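Local coordinates for RNA-binding protein RO60 (PDB 2NVO) that binds several small RNAs that accumulate during recovery from irradiation and contributes to the resistance of Deinococcus radiodurans to ultraviolet light, at residues 266-278 against 301-313. Sequence-based numbering, arbitrary orientation.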
loop_
_atom_site.group_PDB
_atom_site.type_symbol
_atom_site.label_atom_id
_atom_site.label_comp_id
_atom_site.label_asym_id
_atom_site.label_seq_id
_atom_site.Cartn_x
_atom_site.Cartn_y
_atom_site.Cartn_z
ATOM N N MET A 266 -5.498 -5.488 21.665
ATOM C CA MET A 266 -6.813 -5.251 21.084
ATOM C C MET A 266 -7.421 -3.937 21.554
ATOM O O MET A 266 -7.862 -3.111 20.750
ATOM C CB MET A 266 -7.755 -6.354 21.517
ATOM C CG MET A 266 -7.833 -7.517 20.596
ATOM S SD MET A 266 -9.476 -8.195 20.777
ATOM C CE MET A 266 -10.453 -6.806 20.214
ATOM N N GLN A 267 -7.453 -3.763 22.870
ATOM C CA GLN A 267 -8.124 -2.625 23.489
ATOM C C GLN A 267 -7.457 -1.319 23.115
ATOM O O GLN A 267 -7.996 -0.248 23.369
ATOM C CB GLN A 267 -8.120 -2.770 25.008
ATOM C CG GLN A 267 -8.735 -4.061 25.512
ATOM C CD GLN A 267 -8.430 -4.309 26.981
ATOM O OE1 GLN A 267 -7.414 -3.839 27.505
ATOM N NE2 GLN A 267 -9.308 -5.054 27.653
ATOM N N THR A 268 -6.279 -1.414 22.510
ATOM C CA THR A 268 -5.480 -0.232 22.218
ATOM C C THR A 268 -5.172 -0.069 20.737
ATOM O O THR A 268 -4.321 0.734 20.359
ATOM C CB THR A 268 -4.153 -0.247 23.009
ATOM O OG1 THR A 268 -3.817 -1.600 23.354
ATOM C CG2 THR A 268 -4.293 0.568 24.286
ATOM N N ASN A 269 -5.854 -0.827 19.892
ATOM C CA ASN A 269 -5.648 -0.660 18.462
ATOM C C ASN A 269 -6.932 -0.605 17.649
ATOM O O ASN A 269 -7.973 -1.099 18.076
ATOM C CB ASN A 269 -4.689 -1.723 17.923
ATOM C CG ASN A 269 -3.269 -1.201 17.786
ATOM O OD1 ASN A 269 -2.951 -0.470 16.842
ATOM N ND2 ASN A 269 -2.411 -1.569 18.726
ATOM N N GLY A 270 -6.841 0.009 16.474
ATOM C CA GLY A 270 -7.979 0.152 15.589
ATOM C C GLY A 270 -8.304 -1.085 14.774
ATOM O O GLY A 270 -7.809 -2.186 15.042
ATOM N N LEU A 271 -9.147 -0.886 13.765
ATOM C CA LEU A 271 -9.704 -1.973 12.969
ATOM C C LEU A 271 -8.681 -2.622 12.038
ATOM O O LEU A 271 -8.655 -3.843 11.880
ATOM C CB LEU A 271 -10.904 -1.458 12.172
ATOM C CG LEU A 271 -11.766 -2.468 11.418
ATOM C CD1 LEU A 271 -12.013 -3.738 12.231
ATOM C CD2 LEU A 271 -13.077 -1.806 11.019
ATOM N N THR A 272 -7.844 -1.804 11.417
ATOM C CA THR A 272 -6.804 -2.323 10.541
ATOM C C THR A 272 -5.941 -3.341 11.277
ATOM O O THR A 272 -5.736 -4.457 10.793
ATOM C CB THR A 272 -5.932 -1.191 9.996
ATOM O OG1 THR A 272 -6.778 -0.159 9.468
ATOM C CG2 THR A 272 -5.017 -1.713 8.897
ATOM N N TRP A 273 -5.463 -2.956 12.459
ATOM C CA TRP A 273 -4.695 -3.845 13.325
ATOM C C TRP A 273 -5.467 -5.123 13.579
ATOM O O TRP A 273 -4.936 -6.235 13.453
ATOM C CB TRP A 273 -4.390 -3.167 14.672
ATOM C CG TRP A 273 -3.517 -4.003 15.579
ATOM C CD1 TRP A 273 -2.150 -3.958 15.666
ATOM C CD2 TRP A 273 -3.938 -5.019 16.506
ATOM N NE1 TRP A 273 -1.702 -4.874 16.589
ATOM C CE2 TRP A 273 -2.778 -5.535 17.118
ATOM C CE3 TRP A 273 -5.184 -5.530 16.884
ATOM C CZ2 TRP A 273 -2.825 -6.545 18.079
ATOM C CZ3 TRP A 273 -5.230 -6.533 17.837
ATOM C CH2 TRP A 273 -4.057 -7.032 18.424
ATOM N N LEU A 274 -6.732 -4.953 13.957
ATOM C CA LEU A 274 -7.593 -6.077 14.285
ATOM C C LEU A 274 -7.707 -7.047 13.111
ATOM O O LEU A 274 -7.659 -8.269 13.288
ATOM C CB LEU A 274 -8.980 -5.574 14.700
ATOM C CG LEU A 274 -9.885 -6.699 15.193
ATOM C CD1 LEU A 274 -9.183 -7.466 16.298
ATOM C CD2 LEU A 274 -11.243 -6.182 15.663
ATOM N N LEU A 275 -7.867 -6.495 11.913
ATOM C CA LEU A 275 -8.007 -7.322 10.718
ATOM C C LEU A 275 -6.793 -8.227 10.495
ATOM O O LEU A 275 -6.942 -9.422 10.222
ATOM C CB LEU A 275 -8.274 -6.451 9.495
ATOM C CG LEU A 275 -9.703 -5.919 9.465
ATOM C CD1 LEU A 275 -9.864 -4.830 8.406
ATOM C CD2 LEU A 275 -10.655 -7.060 9.233
ATOM N N ARG A 276 -5.595 -7.677 10.644
ATOM C CA ARG A 276 -4.401 -8.494 10.435
ATOM C C ARG A 276 -3.981 -9.312 11.647
ATOM O O ARG A 276 -2.986 -10.025 11.587
ATOM C CB ARG A 276 -3.228 -7.660 9.913
ATOM C CG ARG A 276 -2.790 -6.527 10.804
ATOM C CD ARG A 276 -1.431 -5.982 10.352
ATOM N NE ARG A 276 -1.349 -4.535 10.556
ATOM C CZ ARG A 276 -0.850 -3.952 11.644
ATOM N NH1 ARG A 276 -0.362 -4.690 12.638
ATOM N NH2 ARG A 276 -0.832 -2.625 11.733
ATOM N N ASN A 277 -4.747 -9.242 12.738
ATOM C CA ASN A 277 -4.336 -9.914 13.964
ATOM C C ASN A 277 -5.278 -10.997 14.483
ATOM O O ASN A 277 -5.040 -11.571 15.551
ATOM C CB ASN A 277 -3.994 -8.888 15.056
ATOM C CG ASN A 277 -2.605 -8.294 14.884
ATOM O OD1 ASN A 277 -1.612 -8.935 15.203
ATOM N ND2 ASN A 277 -2.532 -7.066 14.393
ATOM N N LEU A 278 -6.332 -11.288 13.726
ATOM C CA LEU A 278 -7.271 -12.331 14.102
ATOM C C LEU A 278 -6.590 -13.692 14.355
ATOM O O LEU A 278 -6.914 -14.403 15.315
ATOM C CB LEU A 278 -8.383 -12.448 13.057
ATOM C CG LEU A 278 -9.181 -11.147 12.867
ATOM C CD1 LEU A 278 -10.117 -11.266 11.683
ATOM C CD2 LEU A 278 -9.978 -10.809 14.144
ATOM N N ARG A 301 -16.794 -4.924 16.259
ATOM C CA ARG A 301 -15.798 -4.028 15.686
ATOM C C ARG A 301 -15.636 -4.236 14.173
ATOM O O ARG A 301 -15.479 -3.281 13.429
ATOM C CB ARG A 301 -14.461 -4.203 16.400
ATOM C CG ARG A 301 -14.566 -3.983 17.900
ATOM C CD ARG A 301 -13.278 -4.342 18.587
ATOM N NE ARG A 301 -12.181 -3.559 18.031
ATOM C CZ ARG A 301 -10.981 -3.469 18.587
ATOM N NH1 ARG A 301 -10.729 -4.102 19.727
ATOM N NH2 ARG A 301 -10.040 -2.741 18.010
ATOM N N LEU A 302 -15.681 -5.493 13.740
ATOM C CA LEU A 302 -15.443 -5.848 12.344
ATOM C C LEU A 302 -16.542 -5.336 11.424
ATOM O O LEU A 302 -16.316 -5.111 10.233
ATOM C CB LEU A 302 -15.343 -7.369 12.204
ATOM C CG LEU A 302 -14.093 -7.998 12.810
ATOM C CD1 LEU A 302 -14.131 -9.509 12.651
ATOM C CD2 LEU A 302 -12.871 -7.386 12.141
ATOM N N THR A 303 -17.741 -5.170 11.975
ATOM C CA THR A 303 -18.893 -4.774 11.180
ATOM C C THR A 303 -19.409 -3.389 11.563
ATOM O O THR A 303 -20.513 -3.019 11.199
ATOM C CB THR A 303 -20.051 -5.770 11.323
ATOM O OG1 THR A 303 -20.418 -5.889 12.705
ATOM C CG2 THR A 303 -19.659 -7.147 10.778
ATOM N N ASP A 304 -18.606 -2.638 12.302
ATOM C CA ASP A 304 -18.970 -1.273 12.690
ATOM C C ASP A 304 -18.803 -0.340 11.489
ATOM O O ASP A 304 -17.686 -0.074 11.064
ATOM C CB ASP A 304 -18.075 -0.828 13.842
ATOM C CG ASP A 304 -18.448 0.552 14.390
ATOM O OD1 ASP A 304 -17.929 0.935 15.452
ATOM O OD2 ASP A 304 -19.250 1.247 13.758
ATOM N N PRO A 305 -19.920 0.154 10.932
ATOM C CA PRO A 305 -19.848 0.977 9.720
ATOM C C PRO A 305 -18.986 2.218 9.896
ATOM O O PRO A 305 -18.244 2.589 8.987
ATOM C CB PRO A 305 -21.311 1.358 9.473
ATOM C CG PRO A 305 -22.084 0.244 10.085
ATOM C CD PRO A 305 -21.313 -0.123 11.321
ATOM N N ALA A 306 -19.068 2.844 11.064
ATOM C CA ALA A 306 -18.288 4.042 11.331
ATOM C C ALA A 306 -16.796 3.734 11.425
ATOM O O ALA A 306 -15.957 4.540 11.040
ATOM C CB ALA A 306 -18.784 4.721 12.608
ATOM N N ALA A 307 -16.460 2.565 11.941
ATOM C CA ALA A 307 -15.063 2.201 12.083
ATOM C C ALA A 307 -14.503 1.736 10.731
ATOM O O ALA A 307 -13.338 1.972 10.420
ATOM C CB ALA A 307 -14.892 1.124 13.149
ATOM N N LEU A 308 -15.347 1.075 9.939
ATOM C CA LEU A 308 -14.988 0.694 8.578
ATOM C C LEU A 308 -14.677 1.939 7.732
ATOM O O LEU A 308 -13.659 1.992 7.026
ATOM C CB LEU A 308 -16.119 -0.128 7.951
ATOM C CG LEU A 308 -16.267 -1.570 8.463
ATOM C CD1 LEU A 308 -17.582 -2.181 8.042
ATOM C CD2 LEU A 308 -15.083 -2.448 8.007
ATOM N N LYS A 309 -15.550 2.944 7.813
ATOM C CA LYS A 309 -15.382 4.167 7.031
ATOM C C LYS A 309 -14.143 4.948 7.435
ATOM O O LYS A 309 -13.341 5.331 6.589
ATOM C CB LYS A 309 -16.620 5.064 7.139
ATOM C CG LYS A 309 -16.472 6.420 6.452
ATOM C CD LYS A 309 -17.723 7.275 6.637
ATOM C CE LYS A 309 -17.699 8.516 5.747
ATOM N NZ LYS A 309 -16.512 9.388 6.007
ATOM N N ARG A 310 -13.986 5.182 8.732
ATOM C CA ARG A 310 -12.871 5.980 9.229
ATOM C C ARG A 310 -11.531 5.292 9.015
ATOM O O ARG A 310 -10.507 5.948 8.806
ATOM C CB ARG A 310 -13.075 6.322 10.710
ATOM C CG ARG A 310 -11.836 6.870 11.409
ATOM C CD ARG A 310 -12.195 7.394 12.789
ATOM N NE ARG A 310 -13.325 6.661 13.354
ATOM C CZ ARG A 310 -13.214 5.656 14.218
ATOM N NH1 ARG A 310 -12.014 5.264 14.632
ATOM N NH2 ARG A 310 -14.306 5.044 14.669
ATOM N N GLY A 311 -11.543 3.963 9.063
ATOM C CA GLY A 311 -10.349 3.179 8.813
ATOM C C GLY A 311 -10.122 2.957 7.327
ATOM O O GLY A 311 -9.113 2.371 6.926
ATOM N N ARG A 312 -11.069 3.410 6.508
ATOM C CA ARG A 312 -10.942 3.291 5.058
ATOM C C ARG A 312 -10.655 1.852 4.614
ATOM O O ARG A 312 -9.784 1.610 3.776
ATOM C CB ARG A 312 -9.842 4.229 4.545
ATOM C CG ARG A 312 -10.096 5.704 4.848
ATOM C CD ARG A 312 -9.256 6.617 3.959
ATOM N NE ARG A 312 -8.020 7.071 4.598
ATOM C CZ ARG A 312 -6.841 6.464 4.482
ATOM N NH1 ARG A 312 -6.720 5.356 3.760
ATOM N NH2 ARG A 312 -5.776 6.966 5.095
ATOM N N ILE A 313 -11.391 0.903 5.184
ATOM C CA ILE A 313 -11.203 -0.508 4.856
ATOM C C ILE A 313 -11.754 -0.803 3.470
ATOM O O ILE A 313 -12.913 -0.500 3.167
ATOM C CB ILE A 313 -11.863 -1.444 5.901
ATOM C CG1 ILE A 313 -11.315 -1.149 7.304
ATOM C CG2 ILE A 313 -11.620 -2.902 5.553
ATOM C CD1 ILE A 313 -9.820 -1.053 7.369
#
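L271, in the first turn of helix 271-283, pushes its forked end into the bend between helices 292-302 and 305-310, a knob seated in a hole formed by R301, L302, A307 and L308. With CG swung away from the backbone N (chi1 -172°), the two methyls divide the work: CD1 meets L302 CD2 at 3.7 Å, the two side chains crossing at about a right angle, while CD2 lies 3.7 Å from L308 CD2 and also touches A307 CB. One turn on, L275 splits its methyls in the same manner. Its CD2 packs on L302 CD2 at 3.7 Å, and its CD1 reaches tip to tip toward I313, 3.9 Å from I313 CG2. L302 CD2 is thus shared by L271, L275 and, less closely, L274. Apolar seams between neighbouring helices hold helical-repeat solenoids together, here the HEAT-like horseshoe of the TROVE domain; helix 341-354 extends the apolar layer, L347 meeting L275 and L353 meeting L308. The chain turns out of helix 305-310 through a Schellman motif, with R312 at positive phi, carrying I313 back to the seam, where its side chain and that of T272 slide past each other in opposite directions. Polar contacts lie at the other end of the seam, where R301 bends at chi3 (57°) to bring its guanidinium to the turn 266-269. There NH2 makes a short but weak, strongly bent bond to N269 O (2.6 Å, 120° at the hydrogen), with the carbonyl oxygen near the plane of the group at its edge. NH1 donates to M266 O, although its position is less certain. L274 CD2 covers one face of the guanidinium off-centre, 3.7 Å from R301 NE.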